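Local coordinates for proabylysin (Pyrococcus abyssi, PDB 4JIU), which is the zymogen of a zinc metallopeptidase of the minigluzincin group and probably hydrolyses peptide bonds once its metal site is unblocked, at residues Lys20-Pro25 against Tyr37-Leu42; Met54-Ile59 against Glu91-Ile96; Leu62-Ala67 against Ser74-Glu79. The protein carries 1 engineered substitution. All blocks are in the same frame, centred on the assembly; numbering follows the deposited sequence. Where two conformers were deposited one is given.

Contact 1. Residues Lys20-Pro25 against Tyr37-Leu42; sequences KVRIRP and YGTITL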
loop_
_atom_site.group_PDB
_atom_site.type_symbol
_atom_site.label_atom_id
_atom_site.label_comp_id
_atom_site.label_asym_id
_atom_site.label_seq_id
_atom_site.Cartn_x
_atom_site.Cartn_y
_atom_site.Cartn_z
ATOM N N LYS A 20 -4.277 10.921 -3.278
ATOM C CA LYS A 20 -4.396 11.547 -1.983
ATOM C C LYS A 20 -4.447 10.493 -0.889
ATOM O O LYS A 20 -5.203 9.537 -1.013
ATOM C CB LYS A 20 -5.656 12.425 -1.912
ATOM C CG LYS A 20 -5.827 13.388 -3.031
ATOM C CD LYS A 20 -4.697 14.386 -3.179
ATOM C CE LYS A 20 -4.943 15.283 -4.420
ATOM N NZ LYS A 20 -3.826 16.238 -4.586
ATOM N N VAL A 21 -3.718 10.730 0.163
ATOM C CA VAL A 21 -3.728 9.855 1.329
ATOM C C VAL A 21 -4.635 10.443 2.413
ATOM O O VAL A 21 -4.524 11.634 2.756
ATOM C CB VAL A 21 -2.315 9.584 1.874
ATOM C CG1 VAL A 21 -2.402 8.723 3.127
ATOM C CG2 VAL A 21 -1.461 8.856 0.861
ATOM N N ARG A 22 -5.535 9.660 2.929
ATOM C CA ARG A 22 -6.417 10.010 4.015
ATOM C C ARG A 22 -6.196 9.071 5.153
ATOM O O ARG A 22 -5.985 7.883 4.964
ATOM C CB ARG A 22 -7.893 9.886 3.594
ATOM C CG ARG A 22 -8.281 11.180 2.926
ATOM C CD ARG A 22 -8.159 10.988 1.417
ATOM N NE ARG A 22 -8.917 12.156 0.982
ATOM C CZ ARG A 22 -10.265 12.152 1.104
ATOM N NH1 ARG A 22 -10.901 13.235 0.724
ATOM N NH2 ARG A 22 -10.946 11.096 1.567
ATOM N N ILE A 23 -6.218 9.600 6.359
ATOM C CA ILE A 23 -6.110 8.773 7.550
ATOM C C ILE A 23 -7.474 8.700 8.188
ATOM O O ILE A 23 -8.025 9.760 8.544
ATOM C CB ILE A 23 -5.061 9.375 8.477
ATOM C CG1 ILE A 23 -3.775 9.773 7.773
ATOM C CG2 ILE A 23 -4.847 8.417 9.652
ATOM C CD1 ILE A 23 -3.104 8.613 7.101
ATOM N N ARG A 24 -8.044 7.521 8.358
ATOM C CA ARG A 24 -9.379 7.347 8.895
ATOM C C ARG A 24 -9.418 6.035 9.640
ATOM O O ARG A 24 -8.814 5.075 9.158
ATOM C CB ARG A 24 -10.445 7.237 7.782
ATOM C CG ARG A 24 -10.551 8.431 6.894
ATOM C CD ARG A 24 -11.380 9.533 7.494
ATOM N NE ARG A 24 -11.654 10.570 6.505
ATOM C CZ ARG A 24 -10.820 11.496 6.054
ATOM N NH1 ARG A 24 -9.609 11.484 6.578
ATOM N NH2 ARG A 24 -11.205 12.392 5.131
ATOM N N PRO A 25 -10.145 5.947 10.743
ATOM C CA PRO A 25 -10.270 4.666 11.408
ATOM C C PRO A 25 -11.110 3.720 10.561
ATOM O O PRO A 25 -12.225 4.006 10.171
ATOM C CB PRO A 25 -10.965 5.042 12.705
ATOM C CG PRO A 25 -11.738 6.314 12.416
ATOM C CD PRO A 25 -10.882 7.045 11.412
ATOM N N TYR A 37 -11.748 7.928 -7.198
ATOM C CA TYR A 37 -11.281 9.222 -6.722
ATOM C C TYR A 37 -9.771 9.323 -6.573
ATOM O O TYR A 37 -9.230 10.407 -6.353
ATOM C CB TYR A 37 -11.958 9.602 -5.400
ATOM C CG TYR A 37 -13.450 9.726 -5.587
ATOM C CD1 TYR A 37 -14.335 8.902 -4.871
ATOM C CD2 TYR A 37 -13.998 10.673 -6.437
ATOM C CE1 TYR A 37 -15.699 9.036 -5.058
ATOM C CE2 TYR A 37 -15.347 10.815 -6.622
ATOM C CZ TYR A 37 -16.184 9.989 -5.915
ATOM O OH TYR A 37 -17.532 10.100 -6.074
ATOM N N GLY A 38 -9.049 8.196 -6.691
ATOM C CA GLY A 38 -7.612 8.274 -6.605
ATOM C C GLY A 38 -7.147 8.593 -5.186
ATOM O O GLY A 38 -6.397 9.550 -4.963
ATOM N N THR A 39 -7.581 7.767 -4.236
ATOM C CA THR A 39 -7.216 7.960 -2.842
ATOM C C THR A 39 -6.731 6.632 -2.254
ATOM O O THR A 39 -7.108 5.550 -2.697
ATOM C CB THR A 39 -8.369 8.488 -1.980
ATOM O OG1 THR A 39 -9.442 7.504 -1.959
ATOM C CG2 THR A 39 -8.898 9.818 -2.515
ATOM N N ILE A 40 -5.915 6.790 -1.240
ATOM C CA ILE A 40 -5.498 5.696 -0.359
ATOM C C ILE A 40 -5.923 6.090 1.052
ATOM O O ILE A 40 -5.521 7.163 1.503
ATOM C CB ILE A 40 -4.000 5.427 -0.418
ATOM C CG1 ILE A 40 -3.506 5.075 -1.822
ATOM C CG2 ILE A 40 -3.659 4.385 0.651
ATOM C CD1 ILE A 40 -2.014 5.046 -2.003
ATOM N N THR A 41 -6.735 5.281 1.701
ATOM C CA THR A 41 -7.124 5.525 3.089
ATOM C C THR A 41 -6.417 4.538 3.974
ATOM O O THR A 41 -6.415 3.331 3.717
ATOM C CB THR A 41 -8.647 5.398 3.198
ATOM O OG1 THR A 41 -9.284 6.355 2.338
ATOM C CG2 THR A 41 -9.085 5.697 4.623
ATOM N N LEU A 42 -5.785 5.060 5.041
ATOM C CA LEU A 42 -4.996 4.301 5.960
ATOM C C LEU A 42 -5.609 4.439 7.351
ATOM O O LEU A 42 -5.929 5.560 7.769
ATOM C CB LEU A 42 -3.568 4.845 6.080
ATOM C CG LEU A 42 -2.792 4.982 4.744
ATOM C CD1 LEU A 42 -1.498 5.714 5.033
ATOM C CD2 LEU A 42 -2.620 3.630 4.098
HETATM O O HOH W 1 -11.070 8.312 2.507
#
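Lys20, Arg22 and Arg24 exchange backbone hydrogen bonds with Gly38, Ile40 and Leu42 in the alternating pattern of two parallel strands. Lys20 N reaches Gly38 O at 3.0 Å; Ile40 N returns a bond to Lys20 O, Arg22 N gives one to Ile40 O, Leu42 N one to Arg22 O, and Arg24 N closes the series on Leu42 O. Between these bonds, CA-H groups such as that of Val21 add weaker contacts to the same carbonyls.

On one face, which helices cover, branched aliphatic side chains touch. Leu42 CD1 lies 3.7 Å from Val21 CG1 and 3.9 Å from Ile23 CD1, one methyl touching two neighbours. Val21 CG1 gets there because it stands anti to the backbone N (chi1 177°), and Leu6 and Val2 of helix 2-13 and Ile57 of helix 51-67 cover this face.

The other face carries Lys20, Arg22, Thr39 and Thr41, with Arg24 just beyond the strand. Thr39 CG2 lies over one face of the Arg22 guanidinium, and Thr41 CG2 packs 3.8 Å from Arg24 CB. Arg22 NH2 donates to a water at 2.9 Å, in the guanidinium plane, and Thr41 OG1 shares that water at 2.7 Å. Arg24 NH1 is hydrogen-bonded to Ile23 O (3.1 Å), coming from above the carbonyl plane.

Gly38 has a positive phi (70°), easy for a residue without CB, and with Thr39 it faces Ser34 in a G1 beta bulge. The hairpin of strands 31-34 and 39-42 thus begins its return, and strand 20-23 lies parallel to strand 39-42, an outer strand of this small mixed sheet.

Contact 2. Residues Met54-Ile59 against Glu91-Ile96; sequences MFYILI and EIEDRI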
loop_
_atom_site.group_PDB
_atom_site.type_symbol
_atom_site.label_atom_id
_atom_site.label_comp_id
_atom_site.label_asym_id
_atom_site.label_seq_id
_atom_site.Cartn_x
_atom_site.Cartn_y
_atom_site.Cartn_z
ATOM N N MET A 54 5.306 0.504 6.355
ATOM C CA MET A 54 4.474 1.600 5.798
ATOM C C MET A 54 4.639 1.692 4.286
ATOM O O MET A 54 3.677 1.883 3.552
ATOM C CB MET A 54 4.888 2.934 6.434
ATOM C CG MET A 54 4.531 3.087 7.874
ATOM S SD MET A 54 4.846 4.755 8.527
ATOM C CE MET A 54 6.430 4.451 9.289
ATOM N N PHE A 55 5.897 1.611 3.846
ATOM C CA PHE A 55 6.166 1.688 2.416
ATOM C C PHE A 55 5.477 0.527 1.687
ATOM O O PHE A 55 4.943 0.722 0.600
ATOM C CB PHE A 55 7.676 1.680 2.148
ATOM C CG PHE A 55 8.050 2.199 0.783
ATOM C CD1 PHE A 55 7.694 3.492 0.384
ATOM C CD2 PHE A 55 8.775 1.390 -0.095
ATOM C CE1 PHE A 55 8.075 3.972 -0.829
ATOM C CE2 PHE A 55 9.178 1.922 -1.333
ATOM C CZ PHE A 55 8.814 3.193 -1.683
ATOM N N TYR A 56 5.517 -0.677 2.263
ATOM C CA TYR A 56 4.807 -1.797 1.647
ATOM C C TYR A 56 3.352 -1.471 1.425
ATOM O O TYR A 56 2.764 -1.750 0.407
ATOM C CB TYR A 56 5.014 -3.114 2.455
ATOM C CG TYR A 56 4.187 -4.184 1.801
ATOM C CD1 TYR A 56 4.644 -4.766 0.611
ATOM C CD2 TYR A 56 2.942 -4.574 2.216
ATOM C CE1 TYR A 56 3.919 -5.702 -0.031
ATOM C CE2 TYR A 56 2.174 -5.464 1.540
ATOM C CZ TYR A 56 2.660 -6.047 0.391
ATOM O OH TYR A 56 1.940 -6.972 -0.314
ATOM N N ILE A 57 2.684 -0.976 2.491
ATOM C CA ILE A 57 1.273 -0.666 2.366
ATOM C C ILE A 57 1.020 0.322 1.227
ATOM O O ILE A 57 0.095 0.136 0.445
ATOM C CB ILE A 57 0.699 -0.174 3.717
ATOM C CG1 ILE A 57 0.749 -1.310 4.750
ATOM C CG2 ILE A 57 -0.693 0.388 3.522
ATOM C CD1 ILE A 57 0.509 -0.880 6.139
ATOM N N LEU A 58 1.805 1.390 1.171
ATOM C CA LEU A 58 1.644 2.363 0.109
ATOM C C LEU A 58 1.855 1.747 -1.251
ATOM O O LEU A 58 1.107 2.032 -2.199
ATOM C CB LEU A 58 2.569 3.553 0.346
ATOM C CG LEU A 58 2.187 4.430 1.537
ATOM C CD1 LEU A 58 3.238 5.517 1.730
ATOM C CD2 LEU A 58 0.836 5.072 1.413
ATOM N N ILE A 59 2.911 0.943 -1.423
ATOM C CA ILE A 59 3.189 0.281 -2.684
ATOM C C ILE A 59 2.057 -0.673 -3.038
ATOM O O ILE A 59 1.652 -0.692 -4.227
ATOM C CB ILE A 59 4.552 -0.407 -2.642
ATOM C CG1 ILE A 59 5.729 0.578 -2.692
ATOM C CG2 ILE A 59 4.670 -1.475 -3.731
ATOM C CD1 ILE A 59 5.932 1.242 -4.035
ATOM N N GLU A 91 6.558 -11.736 3.325
ATOM C CA GLU A 91 7.265 -11.590 4.599
ATOM C C GLU A 91 6.811 -10.292 5.306
ATOM O O GLU A 91 6.511 -10.256 6.508
ATOM C CB GLU A 91 8.761 -11.586 4.429
ATOM C CG GLU A 91 9.586 -11.347 5.665
ATOM C CD GLU A 91 9.277 -12.240 6.843
ATOM O OE1 GLU A 91 8.939 -13.424 6.584
ATOM O OE2 GLU A 91 9.401 -11.707 7.985
ATOM N N ILE A 92 6.758 -9.196 4.568
ATOM C CA ILE A 92 6.346 -7.925 5.175
ATOM C C ILE A 92 4.872 -7.993 5.534
ATOM O O ILE A 92 4.457 -7.497 6.588
ATOM C CB ILE A 92 6.724 -6.761 4.267
ATOM C CG1 ILE A 92 8.229 -6.669 4.051
ATOM C CG2 ILE A 92 6.147 -5.463 4.812
ATOM C CD1 ILE A 92 9.139 -6.662 5.267
ATOM N N GLU A 93 4.009 -8.527 4.685
ATOM C CA GLU A 93 2.631 -8.730 5.066
ATOM C C GLU A 93 2.485 -9.516 6.360
ATOM O O GLU A 93 1.665 -9.168 7.194
ATOM C CB GLU A 93 1.874 -9.467 3.966
ATOM C CG GLU A 93 1.544 -8.608 2.787
ATOM C CD GLU A 93 0.629 -9.299 1.796
ATOM O OE1 GLU A 93 0.511 -8.734 0.708
ATOM O OE2 GLU A 93 0.004 -10.362 2.016
ATOM N N ASP A 94 3.284 -10.522 6.515
ATOM C CA ASP A 94 3.229 -11.326 7.737
ATOM C C ASP A 94 3.593 -10.476 8.935
ATOM O O ASP A 94 2.997 -10.606 10.009
ATOM C CB ASP A 94 4.161 -12.532 7.608
ATOM C CG ASP A 94 3.665 -13.658 6.727
ATOM O OD1 ASP A 94 2.463 -13.636 6.356
ATOM O OD2 ASP A 94 4.396 -14.602 6.342
ATOM N N ARG A 95 4.623 -9.648 8.799
ATOM C CA ARG A 95 5.009 -8.758 9.918
ATOM C C ARG A 95 3.878 -7.833 10.299
ATOM O O ARG A 95 3.611 -7.563 11.473
ATOM C CB ARG A 95 6.312 -8.018 9.566
ATOM C CG ARG A 95 7.515 -8.947 9.347
ATOM C CD ARG A 95 8.789 -8.209 9.003
ATOM N NE ARG A 95 9.855 -9.113 8.625
ATOM C CZ ARG A 95 11.090 -8.744 8.274
ATOM N NH1 ARG A 95 11.374 -7.446 8.224
ATOM N NH2 ARG A 95 12.007 -9.633 7.952
ATOM N N ILE A 96 3.239 -7.222 9.323
ATOM C CA ILE A 96 2.151 -6.297 9.564
ATOM C C ILE A 96 0.986 -6.984 10.224
ATOM O O ILE A 96 0.402 -6.505 11.200
ATOM C CB ILE A 96 1.705 -5.633 8.244
ATOM C CG1 ILE A 96 2.822 -4.756 7.709
ATOM C CG2 ILE A 96 0.407 -4.886 8.473
ATOM C CD1 ILE A 96 2.606 -4.326 6.280
#
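Tyr56 OH donates to Glu93 OE1 in a very short hydrogen bond of 2.5 Å, the polar link between the two helices here. The ring and carboxylate planes are 59° apart, and the two side chains approach at a slant. The same hydroxyl is hydrogen-bonded to ND1 of the zinc ligand His60, while Glu93 OE2 pairs with Lys90 in a salt bridge. Tyrosine suits the place because it joins a rigid apolar ring to one polar tip. A phenylalanine in its place lacks the hydroxyl and would probably leave Glu93 OE1 and His60 ND1 without this shared mate, the histidine held less firmly in its rotation.

The apolar contacts surround this bond. Tyr56 CB points toward segment 91-96, CG stands anti to the backbone N (chi1 177°), and Ile92 CG2 meets Tyr56 CB at 3.5 Å. Glu93 CG comes within 3.4 Å of Tyr56 CE2, so the glutamate's methylene also touches the ring obliquely. One turn after Ile92, Ile96 CD1 touches both Tyr56 CD2 and Ile57 CG1, the latter at 3.9 Å; its long branch is enough to reach both residues.

Segments 54-59 and 91-96 run at 113°, their axes approaching to 10.2 Å. Trp77 and Val80 of helix 74-80 also touch Tyr56, Phe84 meets its ring edge-to-face, helix 2-13 packs on Leu58 and Ile59, and Ile57 also touches Leu42 of strand 39-42.

Contact 3. Residues Leu62-Ala67 against Ser74-Glu79; sequences LAHLKA and SSFWRE. With ZN (zinc ion), chain B.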
loop_
_atom_site.group_PDB
_atom_site.type_symbol
_atom_site.label_atom_id
_atom_site.label_comp_id
_atom_site.label_asym_id
_atom_site.label_seq_id
_atom_site.Cartn_x
_atom_site.Cartn_y
_atom_site.Cartn_z
ATOM N N LEU A 62 -0.962 1.496 -4.062
ATOM C CA LEU A 62 -0.675 2.136 -5.320
ATOM C C LEU A 62 -0.702 1.102 -6.454
ATOM O O LEU A 62 -1.151 1.435 -7.558
ATOM C CB LEU A 62 0.678 2.851 -5.371
ATOM C CG LEU A 62 0.739 4.165 -4.617
ATOM C CD1 LEU A 62 2.170 4.634 -4.502
ATOM C CD2 LEU A 62 -0.109 5.246 -5.280
ATOM N N ALA A 63 -0.240 -0.119 -6.214
ATOM C CA ALA A 63 -0.274 -1.162 -7.204
ATOM C C ALA A 63 -1.690 -1.507 -7.610
ATOM O O ALA A 63 -1.969 -1.768 -8.788
ATOM C CB ALA A 63 0.487 -2.401 -6.720
ATOM N N HIS A 64 -2.629 -1.477 -6.672
ATOM C CA HIS A 64 -4.048 -1.681 -7.018
ATOM C C HIS A 64 -4.478 -0.624 -8.010
ATOM O O HIS A 64 -5.104 -0.883 -9.030
ATOM C CB HIS A 64 -4.937 -1.633 -5.782
ATOM C CG HIS A 64 -5.014 -2.915 -5.039
ATOM N ND1 HIS A 64 -5.517 -4.067 -5.628
ATOM C CD2 HIS A 64 -4.709 -3.234 -3.761
ATOM C CE1 HIS A 64 -5.464 -5.032 -4.710
ATOM N NE2 HIS A 64 -4.971 -4.577 -3.552
ATOM N N LEU A 65 -4.180 0.625 -7.701
ATOM C CA LEU A 65 -4.586 1.751 -8.514
ATOM C C LEU A 65 -3.930 1.666 -9.887
ATOM O O LEU A 65 -4.609 1.867 -10.919
ATOM C CB LEU A 65 -4.225 3.069 -7.841
ATOM C CG LEU A 65 -5.048 3.426 -6.623
ATOM C CD1 LEU A 65 -4.463 4.707 -5.978
ATOM C CD2 LEU A 65 -6.505 3.601 -6.912
ATOM N N LYS A 66 -2.641 1.414 -9.948
ATOM C CA LYS A 66 -1.933 1.389 -11.223
ATOM C C LYS A 66 -2.347 0.227 -12.102
ATOM O O LYS A 66 -2.510 0.376 -13.295
ATOM C CB LYS A 66 -0.458 1.355 -10.960
ATOM C CG LYS A 66 0.333 1.545 -12.272
ATOM C CD LYS A 66 1.821 1.587 -11.888
ATOM C CE LYS A 66 2.660 2.075 -13.048
ATOM N NZ LYS A 66 2.686 0.984 -14.075
ATOM N N ALA A 67 -2.412 -0.968 -11.521
ATOM C CA ALA A 67 -2.836 -2.156 -12.245
ATOM C C ALA A 67 -4.319 -2.180 -12.511
ATOM O O ALA A 67 -4.786 -3.036 -13.285
ATOM C CB ALA A 67 -2.357 -3.411 -11.507
ATOM N N SER A 74 -1.138 -11.214 -11.570
ATOM C CA SER A 74 0.303 -11.162 -11.830
ATOM C C SER A 74 0.740 -9.730 -12.147
ATOM O O SER A 74 1.852 -9.300 -11.788
ATOM C CB SER A 74 0.695 -12.081 -12.976
ATOM O OG SER A 74 0.308 -13.416 -12.747
ATOM N N SER A 75 -0.128 -8.941 -12.818
ATOM C CA SER A 75 0.338 -7.575 -13.115
ATOM C C SER A 75 0.348 -6.728 -11.854
ATOM O O SER A 75 1.210 -5.849 -11.728
ATOM C CB SER A 75 -0.563 -6.965 -14.189
ATOM O OG SER A 75 -1.893 -7.019 -13.698
ATOM N N PHE A 76 -0.553 -7.000 -10.921
ATOM C CA PHE A 76 -0.475 -6.350 -9.610
ATOM C C PHE A 76 0.849 -6.618 -8.946
ATOM O O PHE A 76 1.564 -5.739 -8.468
ATOM C CB PHE A 76 -1.683 -6.855 -8.769
ATOM C CG PHE A 76 -1.576 -6.430 -7.326
ATOM C CD1 PHE A 76 -2.073 -5.175 -6.929
ATOM C CD2 PHE A 76 -0.994 -7.249 -6.377
ATOM C CE1 PHE A 76 -1.937 -4.759 -5.632
ATOM C CE2 PHE A 76 -0.826 -6.809 -5.085
ATOM C CZ PHE A 76 -1.296 -5.590 -4.725
ATOM N N TRP A 77 1.213 -7.910 -8.847
ATOM C CA TRP A 77 2.418 -8.289 -8.148
ATOM C C TRP A 77 3.661 -7.778 -8.864
ATOM O O TRP A 77 4.645 -7.464 -8.241
ATOM C CB TRP A 77 2.524 -9.793 -7.883
ATOM C CG TRP A 77 1.555 -10.239 -6.861
ATOM C CD1 TRP A 77 0.513 -11.095 -7.037
ATOM C CD2 TRP A 77 1.472 -9.843 -5.477
ATOM N NE1 TRP A 77 -0.219 -11.293 -5.899
ATOM C CE2 TRP A 77 0.362 -10.513 -4.900
ATOM C CE3 TRP A 77 2.202 -8.988 -4.659
ATOM C CZ2 TRP A 77 -0.030 -10.373 -3.552
ATOM C CZ3 TRP A 77 1.831 -8.845 -3.320
ATOM C CH2 TRP A 77 0.730 -9.527 -2.792
ATOM N N ARG A 78 3.595 -7.658 -10.219
ATOM C CA ARG A 78 4.722 -7.070 -10.932
ATOM C C ARG A 78 5.027 -5.639 -10.464
ATOM O O ARG A 78 6.192 -5.267 -10.344
ATOM C CB ARG A 78 4.434 -7.043 -12.424
ATOM C CG ARG A 78 5.318 -6.343 -13.391
ATOM C CD ARG A 78 5.121 -6.777 -14.838
ATOM N NE ARG A 78 4.118 -6.013 -15.582
ATOM C CZ ARG A 78 2.980 -6.407 -16.132
ATOM N NH1 ARG A 78 2.545 -7.672 -16.062
ATOM N NH2 ARG A 78 2.189 -5.549 -16.783
ATOM N N GLU A 79 3.978 -4.872 -10.167
ATOM C CA GLU A 79 4.228 -3.518 -9.669
ATOM C C GLU A 79 4.882 -3.591 -8.290
ATOM O O GLU A 79 5.840 -2.890 -7.991
ATOM C CB GLU A 79 2.929 -2.729 -9.588
ATOM C CG GLU A 79 2.263 -2.509 -10.927
ATOM C CD GLU A 79 3.117 -1.710 -11.881
ATOM O OE1 GLU A 79 4.039 -0.965 -11.474
ATOM O OE2 GLU A 79 2.780 -1.742 -13.095
HETATM ZN ZN ZN B . -4.584 -5.773 -2.001
#
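Phe76 packs against Ala63, His64 and Ala67, and its side chain traces the contact from backbone to metal site. Its CB lies 4.5 Å from Ala67 CB, a loose apolar approach near the end of helix 51-67. CG stands anti to the backbone N (chi1 170°), in the direction of the first helix. From there CD1 comes near His64 N, which sits at the edge of the phenyl ring near its plane. CE1 makes the main contact: it is 3.6 Å from Ala63 CB and lies 3.5 Å above the His64 ring, over its centre. CZ, at the tip, is 4.0 Å from His64 NE2. On the other branch, CD2 lies over the centre of the neighbouring Trp77 ring. The His64 and Phe76 planes make an angle of 38°, an oblique meeting of rings. The small Ala63 and Ala67 let segments 62-67 and 74-79 approach closely, their axes 8.7 Å apart.

Farther from the metal, Lys66 NZ forms a salt bridge with Glu79 OE2 at 2.9 Å, in the lysine conformer described. The ammonium comes from above the carboxylate plane, 41° out of it, and the two chains cross at about a right angle. Lys82 forms a second salt bridge, to Glu79 OE1, so two positive charges flank this buried carboxylate and would probably favour its ionised form.

His64 NE2 binds the zinc ion at 2.0 Å, alongside His60, His72 and a carboxylate oxygen (O) of the C-terminal Val105, while His64 ND1 is hydrogen-bonded to Thr69 O. With both nitrogens engaged and a phenyl edge atom over its ring, the imidazole is fixed in position and rotation. The chain's own terminal carboxylate occupies the fourth position, consistent with a zymogen whose metal is blocked.

In the fold
Helix 51-67 connects all three contacts. Contact 1 rests on it through Leu42 CD2 against Ile57 CG2 of contact 2 at 3.8 Å, and through Ile40 CD1 against Leu62 CD2 of contact 3, also at 3.8 Å. Contacts 2 and 3, their centres about 15 Å apart, join helices 88-100 and 74-80 to that same helix and meet where Tyr56 OH lies 3.5 Å from Trp77 CZ3. The helix carries the HExxH sequence, with zinc ligands His60 and His64. Contact 3 supplies a ligand directly, contact 2 acts from the second shell, the nearest side-chain atom of Glu93 about 6 Å from the zinc, and the sheet of contact 1 backs the helix, the nearest side-chain atom of Ile40 about 11 Å from the metal.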